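Local coordinates for tubulin-like protein CetZ2 (Haloferax volcanii, PDB 4B45) that binds GTP, has GTPase activity and takes part in the control of cell shape as an archaeal relative of tubulin and FtsZ, at residues Thr247-Leu252 / Trp288-Glu292; Ser219-Leu225 / Leu313-Val319. All blocks are in the same frame, centred on the assembly; numbering follows the deposited sequence.

Interaction 1: residues Thr247-Leu252 / Trp288-Glu292; sequences TRRAVL and WVEDE
Helices 240-252 and 279-293 of the C-terminal domain pack side by side on its sheet, where T247 and V289 touch strand 263-272 and V251 touches V314. Their short axes run roughly parallel, crossing at -31° with a closest approach of 10.9 Å. R248 CA faces V289 CA at 7.8 Å. Both segments are regular helix, with V251 N bonded to T247 O at 3.1 Å. T247 points toward the partner: its CG2 lies 3.5 Å from V289 CG2, while its hydroxyl bonds to V243 and S312. R248 (chi1 m, chi2 t) sets its CG over one face of the W288 indole, in a CH-pi contact 3.8 Å from the centroid of the six-membered ring; beyond CG the chain rises away. V251 (chi1 t) brings CG2 to 3.8 Å from W288 CZ3 and 4.1 Å from V289 CG2. L252 (chi1 m, chi2 t) sets CD1 4.0 Å from W288 CH2, at the ring edge. W288 (chi1 t, chi2 86°) is thus a knob among T247, R248, V251 and L252. E292 sends its carboxylate to S261. No hydrogen bond joins the segments. The contact therefore rests on apolar and CH-pi packing; the R248 guanidinium adds at most a weak cation-pi attraction.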
ATOM      1  N   THR A 247      15.947 -11.065  -0.281  1.00 42.61           N
ATOM      2  CA  THR A 247      14.958 -11.294  -1.337  1.00 36.20           C
ATOM      3  C   THR A 247      14.012 -12.416  -0.941  1.00 46.12           C
ATOM      4  O   THR A 247      12.799 -12.259  -1.067  1.00 48.43           O
ATOM      5  CB  THR A 247      15.616 -11.597  -2.697  1.00 39.01           C
ATOM      6  OG1 THR A 247      16.538 -10.557  -3.019  1.00 38.95           O
ATOM      7  CG2 THR A 247      14.581 -11.674  -3.798  1.00 38.11           C
ATOM      8  N   ARG A 248      14.558 -13.536  -0.456  1.00 41.81           N
ATOM      9  CA  ARG A 248      13.716 -14.613   0.088  1.00 50.20           C
ATOM     10  C   ARG A 248      12.796 -14.140   1.212  1.00 46.28           C
ATOM     11  O   ARG A 248      11.610 -14.490   1.247  1.00 42.81           O
ATOM     12  CB  ARG A 248      14.551 -15.788   0.611  1.00 49.01           C
ATOM     13  CG  ARG A 248      15.319 -16.565  -0.458  1.00 60.74           C
ATOM     14  CD  ARG A 248      15.854 -17.886   0.122  1.00 70.26           C
ATOM     15  NE  ARG A 248      17.037 -18.364  -0.587  1.00 75.50           N
ATOM     16  CZ  ARG A 248      18.284 -18.167  -0.171  1.00 79.40           C
ATOM     17  NH1 ARG A 248      18.514 -17.509   0.960  1.00 78.06           N
ATOM     18  NH2 ARG A 248      19.302 -18.638  -0.882  1.00 80.81           N
ATOM     19  N   ARG A 249      13.343 -13.371   2.147  1.00 44.41           N
ATOM     20  CA  ARG A 249      12.537 -12.909   3.270  1.00 50.86           C
ATOM     21  C   ARG A 249      11.433 -11.977   2.803  1.00 48.36           C
ATOM     22  O   ARG A 249      10.301 -12.084   3.270  1.00 50.60           O
ATOM     23  CB  ARG A 249      13.396 -12.230   4.338  1.00 61.59           C
ATOM     24  CG  ARG A 249      14.228 -13.205   5.164  1.00 71.75           C
ATOM     25  CD  ARG A 249      14.523 -12.634   6.527  1.00 78.58           C
ATOM     26  NE  ARG A 249      14.895 -11.224   6.460  1.00 87.06           N
ATOM     27  CZ  ARG A 249      16.145 -10.783   6.350  1.00 93.00           C
ATOM     28  NH1 ARG A 249      17.154 -11.645   6.288  1.00 97.42           N
ATOM     29  NH2 ARG A 249      16.386  -9.478   6.301  1.00 89.28           N
ATOM     30  N   ALA A 250      11.764 -11.080   1.870  1.00 45.26           N
ATOM     31  CA  ALA A 250      10.805 -10.114   1.345  1.00 48.06           C
ATOM     32  C   ALA A 250       9.601 -10.826   0.737  1.00 46.44           C
ATOM     33  O   ALA A 250       8.457 -10.418   0.935  1.00 55.38           O
ATOM     34  CB  ALA A 250      11.467  -9.193   0.315  1.00 44.55           C
ATOM     35  N   VAL A 251       9.873 -11.909   0.021  1.00 43.73           N
ATOM     36  CA  VAL A 251       8.830 -12.704  -0.626  1.00 48.81           C
ATOM     37  C   VAL A 251       8.091 -13.633   0.345  1.00 52.12           C
ATOM     38  O   VAL A 251       6.894 -13.842   0.208  1.00 58.49           O
ATOM     39  CB  VAL A 251       9.425 -13.553  -1.771  1.00 49.96           C
ATOM     40  CG1 VAL A 251       8.363 -14.442  -2.399  1.00 53.01           C
ATOM     41  CG2 VAL A 251      10.100 -12.652  -2.822  1.00 47.23           C
ATOM     42  N   LEU A 252       8.797 -14.189   1.327  1.00 62.42           N
ATOM     43  CA  LEU A 252       8.199 -15.214   2.194  1.00 58.31           C
ATOM     44  C   LEU A 252       7.714 -14.714   3.563  1.00 61.25           C
ATOM     45  O   LEU A 252       6.621 -15.083   3.998  1.00 68.81           O
ATOM     46  CB  LEU A 252       9.134 -16.413   2.356  1.00 48.31           C
ATOM     47  CG  LEU A 252       9.576 -17.099   1.053  1.00 57.44           C
ATOM     48  CD1 LEU A 252      10.711 -18.077   1.318  1.00 56.92           C
ATOM     49  CD2 LEU A 252       8.422 -17.812   0.343  1.00 57.19           C
ATOM     50  N   TRP A 288      15.662 -16.651  -8.595  1.00 41.26           N
ATOM     51  CA  TRP A 288      14.940 -17.283  -7.494  1.00 47.00           C
ATOM     52  C   TRP A 288      13.470 -16.830  -7.378  1.00 46.12           C
ATOM     53  O   TRP A 288      12.584 -17.659  -7.148  1.00 44.61           O
ATOM     54  CB  TRP A 288      15.644 -17.059  -6.151  1.00 45.72           C
ATOM     55  CG  TRP A 288      14.902 -17.761  -5.052  1.00 45.46           C
ATOM     56  CD1 TRP A 288      15.041 -19.060  -4.674  1.00 41.09           C
ATOM     57  CD2 TRP A 288      13.867 -17.213  -4.234  1.00 34.91           C
ATOM     58  NE1 TRP A 288      14.162 -19.356  -3.660  1.00 40.85           N
ATOM     59  CE2 TRP A 288      13.434 -18.239  -3.366  1.00 41.94           C
ATOM     60  CE3 TRP A 288      13.270 -15.951  -4.139  1.00 39.67           C
ATOM     61  CZ2 TRP A 288      12.428 -18.045  -2.412  1.00 45.83           C
ATOM     62  CZ3 TRP A 288      12.270 -15.757  -3.192  1.00 43.42           C
ATOM     63  CH2 TRP A 288      11.861 -16.800  -2.342  1.00 46.63           C
ATOM     64  N   VAL A 289      13.220 -15.528  -7.507  1.00 39.98           N
ATOM     65  CA  VAL A 289      11.846 -15.010  -7.450  1.00 45.46           C
ATOM     66  C   VAL A 289      11.023 -15.637  -8.567  1.00 47.45           C
ATOM     67  O   VAL A 289       9.897 -16.045  -8.344  1.00 45.18           O
ATOM     68  CB  VAL A 289      11.783 -13.457  -7.533  1.00 45.04           C
ATOM     69  CG1 VAL A 289      10.349 -12.969  -7.727  1.00 42.47           C
ATOM     70  CG2 VAL A 289      12.376 -12.830  -6.277  1.00 43.66           C
ATOM     71  N   GLU A 290      11.614 -15.749  -9.759  1.00 48.15           N
ATOM     72  CA  GLU A 290      10.930 -16.353 -10.891  1.00 43.00           C
ATOM     73  C   GLU A 290      10.570 -17.822 -10.635  1.00 48.88           C
ATOM     74  O   GLU A 290       9.497 -18.274 -11.030  1.00 53.04           O
ATOM     75  CB  GLU A 290      11.770 -16.210 -12.166  1.00 44.81           C
ATOM     76  CG  GLU A 290      11.169 -16.896 -13.386  1.00 46.76           C
ATOM     77  CD  GLU A 290      11.970 -16.651 -14.651  1.00 59.48           C
ATOM     78  OE1 GLU A 290      13.038 -17.280 -14.813  1.00 58.57           O
ATOM     79  OE2 GLU A 290      11.536 -15.826 -15.482  1.00 63.52           O
ATOM     80  N   ASP A 291      11.461 -18.559  -9.970  1.00 46.17           N
ATOM     81  CA  ASP A 291      11.209 -19.963  -9.646  1.00 51.67           C
ATOM     82  C   ASP A 291      10.174 -20.110  -8.545  1.00 50.85           C
ATOM     83  O   ASP A 291       9.366 -21.036  -8.562  1.00 51.93           O
ATOM     84  CB  ASP A 291      12.493 -20.683  -9.205  1.00 56.26           C
ATOM     85  CG  ASP A 291      13.525 -20.800 -10.319  1.00 68.55           C
ATOM     86  OD1 ASP A 291      13.165 -20.697 -11.518  1.00 68.06           O
ATOM     87  OD2 ASP A 291      14.712 -21.009  -9.983  1.00 72.03           O
ATOM     88  N   GLU A 292      10.219 -19.210  -7.571  1.00 49.33           N
ATOM     89  CA  GLU A 292       9.309 -19.271  -6.431  1.00 49.59           C
ATOM     90  C   GLU A 292       7.881 -18.847  -6.777  1.00 51.93           C
ATOM     91  O   GLU A 292       6.930 -19.461  -6.312  1.00 54.05           O
ATOM     92  CB  GLU A 292       9.846 -18.423  -5.272  1.00 49.32           C
ATOM     93  CG  GLU A 292       8.892 -18.267  -4.100  1.00 52.81           C
ATOM     94  CD  GLU A 292       8.450 -19.586  -3.500  1.00 60.59           C
ATOM     95  OE1 GLU A 292       9.235 -20.562  -3.522  1.00 61.43           O
ATOM     96  OE2 GLU A 292       7.306 -19.642  -3.006  1.00 64.59           O
TER

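Interaction 2: residues Ser219-Leu225 / Leu313-Val319; sequences SGGIAAL and LVLLGGV
An antiparallel strand pair, 222-225 with 313-317, lies within the mixed sheet of this tubulin-like fold. The axes are 4.7 Å apart at 172°. A224 and L316 form a hydrogen-bonded pair: A224 N to L316 O is 2.9 Å, L316 N to A224 O 2.8 Å. L225 and L315 form the next, non-hydrogen-bonded pair. Both leucines are tp, and L225 CD1 reaches 3.9 Å from L315 CB and 4.2 Å from L313 CG. L313, also tp, packs on helix 175-196, and L315 on helix 210-217. On the opposite face, A224 CB meets L316 CD1 (chi1 m) at 4.4 Å. The chain turns a corner at G318, whose positive phi favours glycine. Beyond it V319 (chi1 t) points toward the first strand, with CG2 4.3 Å from A224 CB and CB 4.2 Å from I222 CG2 (I222 is mt). V319 N bonds to I222 O at 2.8 Å. Water 2 closes this end, 3.0 Å from I222 N and 2.5 Å from V319 O.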
ATOM      1  N   SER A 219      -1.737  -6.397 -14.436  1.00 50.29           N
ATOM      2  CA  SER A 219      -2.574  -7.589 -14.434  1.00 62.43           C
ATOM      3  C   SER A 219      -3.849  -7.430 -13.590  1.00 66.73           C
ATOM      4  O   SER A 219      -4.862  -8.088 -13.846  1.00 67.14           O
ATOM      5  CB  SER A 219      -1.758  -8.778 -13.932  1.00 67.89           C
ATOM      6  OG  SER A 219      -0.837  -8.366 -12.935  1.00 70.35           O
ATOM      7  N   GLY A 220      -3.799  -6.564 -12.582  1.00 52.87           N
ATOM      8  CA  GLY A 220      -4.964  -6.328 -11.751  1.00 43.76           C
ATOM      9  C   GLY A 220      -5.070  -7.224 -10.529  1.00 48.16           C
ATOM     10  O   GLY A 220      -4.167  -8.013 -10.212  1.00 48.02           O
ATOM     11  N   GLY A 221      -6.184  -7.083  -9.820  1.00 41.68           N
ATOM     12  CA  GLY A 221      -6.452  -7.877  -8.636  1.00 39.46           C
ATOM     13  C   GLY A 221      -5.557  -7.514  -7.474  1.00 47.23           C
ATOM     14  O   GLY A 221      -5.060  -6.393  -7.382  1.00 48.46           O
ATOM     15  N   ILE A 222      -5.325  -8.480  -6.592  1.00 47.45           N
ATOM     16  CA  ILE A 222      -4.616  -8.210  -5.352  1.00 50.07           C
ATOM     17  C   ILE A 222      -3.110  -8.124  -5.545  1.00 49.97           C
ATOM     18  O   ILE A 222      -2.514  -8.932  -6.261  1.00 49.46           O
ATOM     19  CB  ILE A 222      -4.962  -9.267  -4.280  1.00 51.57           C
ATOM     20  CG1 ILE A 222      -6.407  -9.088  -3.826  1.00 51.66           C
ATOM     21  CG2 ILE A 222      -4.050  -9.142  -3.087  1.00 51.39           C
ATOM     22  CD1 ILE A 222      -6.898 -10.198  -2.943  1.00 55.43           C
ATOM     23  N   ALA A 223      -2.490  -7.132  -4.910  1.00 48.47           N
ATOM     24  CA  ALA A 223      -1.038  -7.057  -4.918  1.00 46.92           C
ATOM     25  C   ALA A 223      -0.471  -7.045  -3.502  1.00 49.55           C
ATOM     26  O   ALA A 223      -1.181  -6.723  -2.526  1.00 42.94           O
ATOM     27  CB  ALA A 223      -0.559  -5.847  -5.716  1.00 35.26           C
ATOM     28  N   ALA A 224       0.802  -7.424  -3.388  1.00 40.07           N
ATOM     29  CA  ALA A 224       1.485  -7.394  -2.101  1.00 40.21           C
ATOM     30  C   ALA A 224       2.854  -6.771  -2.256  1.00 40.43           C
ATOM     31  O   ALA A 224       3.438  -6.769  -3.348  1.00 46.70           O
ATOM     32  CB  ALA A 224       1.586  -8.791  -1.498  1.00 40.90           C
ATOM     33  N   LEU A 225       3.372  -6.223  -1.167  1.00 34.40           N
ATOM     34  CA  LEU A 225       4.657  -5.550  -1.243  1.00 40.09           C
ATOM     35  C   LEU A 225       5.573  -6.070  -0.162  1.00 40.99           C
ATOM     36  O   LEU A 225       5.299  -5.886   1.011  1.00 39.12           O
ATOM     37  CB  LEU A 225       4.498  -4.033  -1.124  1.00 39.10           C
ATOM     38  CG  LEU A 225       5.810  -3.253  -1.324  1.00 44.48           C
ATOM     39  CD1 LEU A 225       6.497  -3.641  -2.657  1.00 41.43           C
ATOM     40  CD2 LEU A 225       5.617  -1.729  -1.245  1.00 39.58           C
ATOM     41  N   LEU A 313      13.108  -5.009  -2.176  1.00 39.53           N
ATOM     42  CA  LEU A 313      11.750  -4.529  -2.126  1.00 41.42           C
ATOM     43  C   LEU A 313      11.089  -5.240  -3.282  1.00 40.62           C
ATOM     44  O   LEU A 313      11.464  -5.027  -4.437  1.00 45.73           O
ATOM     45  CB  LEU A 313      11.751  -3.027  -2.344  1.00 43.11           C
ATOM     46  CG  LEU A 313      10.461  -2.232  -2.229  1.00 43.30           C
ATOM     47  CD1 LEU A 313      10.015  -2.157  -0.765  1.00 45.59           C
ATOM     48  CD2 LEU A 313      10.694  -0.840  -2.802  1.00 47.85           C
ATOM     49  N   VAL A 314      10.154  -6.133  -2.978  1.00 36.69           N
ATOM     50  CA  VAL A 314       9.516  -6.940  -4.017  1.00 39.03           C
ATOM     51  C   VAL A 314       8.012  -6.716  -4.109  1.00 44.84           C
ATOM     52  O   VAL A 314       7.278  -7.066  -3.194  1.00 41.37           O
ATOM     53  CB  VAL A 314       9.751  -8.430  -3.784  1.00 39.62           C
ATOM     54  CG1 VAL A 314       9.048  -9.233  -4.856  1.00 44.45           C
ATOM     55  CG2 VAL A 314      11.258  -8.736  -3.791  1.00 38.64           C
ATOM     56  N   LEU A 315       7.567  -6.152  -5.232  1.00 39.49           N
ATOM     57  CA  LEU A 315       6.150  -5.956  -5.510  1.00 38.57           C
ATOM     58  C   LEU A 315       5.628  -7.183  -6.231  1.00 41.25           C
ATOM     59  O   LEU A 315       6.221  -7.623  -7.214  1.00 36.49           O
ATOM     60  CB  LEU A 315       5.943  -4.710  -6.389  1.00 40.47           C
ATOM     61  CG  LEU A 315       4.502  -4.424  -6.839  1.00 46.73           C
ATOM     62  CD1 LEU A 315       3.578  -4.154  -5.636  1.00 31.51           C
ATOM     63  CD2 LEU A 315       4.429  -3.276  -7.868  1.00 44.33           C
ATOM     64  N   LEU A 316       4.538  -7.754  -5.727  1.00 40.56           N
ATOM     65  CA  LEU A 316       3.920  -8.911  -6.360  1.00 37.67           C
ATOM     66  C   LEU A 316       2.536  -8.540  -6.850  1.00 39.52           C
ATOM     67  O   LEU A 316       1.674  -8.158  -6.056  1.00 45.36           O
ATOM     68  CB  LEU A 316       3.822 -10.063  -5.366  1.00 38.28           C
ATOM     69  CG  LEU A 316       5.155 -10.479  -4.741  1.00 43.50           C
ATOM     70  CD1 LEU A 316       4.964 -10.957  -3.327  1.00 43.58           C
ATOM     71  CD2 LEU A 316       5.802 -11.565  -5.582  1.00 37.73           C
ATOM     72  N   GLY A 317       2.309  -8.666  -8.150  1.00 39.33           N
ATOM     73  CA  GLY A 317       1.029  -8.281  -8.716  1.00 43.19           C
ATOM     74  C   GLY A 317       0.234  -9.509  -9.091  1.00 45.16           C
ATOM     75  O   GLY A 317       0.812 -10.536  -9.448  1.00 42.47           O
ATOM     76  N   GLY A 318      -1.090  -9.420  -8.994  1.00 39.49           N
ATOM     77  CA  GLY A 318      -1.950 -10.553  -9.317  1.00 41.46           C
ATOM     78  C   GLY A 318      -1.732 -11.734  -8.393  1.00 45.64           C
ATOM     79  O   GLY A 318      -1.518 -12.858  -8.842  1.00 49.85           O
ATOM     80  N   VAL A 319      -1.771 -11.470  -7.091  1.00 41.97           N
ATOM     81  CA  VAL A 319      -1.568 -12.506  -6.087  1.00 41.64           C
ATOM     82  C   VAL A 319      -2.756 -13.462  -6.035  1.00 54.29           C
ATOM     83  O   VAL A 319      -3.908 -13.037  -6.130  1.00 60.05           O
ATOM     84  CB  VAL A 319      -1.359 -11.864  -4.718  1.00 44.96           C
ATOM     85  CG1 VAL A 319      -1.335 -12.920  -3.615  1.00 47.74           C
ATOM     86  CG2 VAL A 319      -0.079 -11.014  -4.734  1.00 40.56           C
TER
HETATM   87  O   HOH W   1      -2.157  -6.690  -8.863  1.00 45.03           O
HETATM   88  O   HOH W   2      -5.365 -11.394  -7.424  1.00 50.53           O

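How the interactions relate
Interaction 1 is helix packing and interaction 2 is strand pairing, yet both belong to one layered domain. Their centres are 13 Å apart. Along the chain, interaction 1 is nested inside the loop that interaction 2 closes: strand 222-231 leads to helix 240-252, then come strand 263-272, helix 279-293, strand 298-304 and strand 309-319. The two contacts touch at V314, where V251 CG2 meets V314 CG1 at 4.1 Å and A250 CB meets V314 CG2 at 4.1 Å. V289 packs on strand 263-272, the neighbour of 309-319. The helix pair thus lies against the same sheet that continues, through strand 222-231, to strand 159-164 of the GTPase domain.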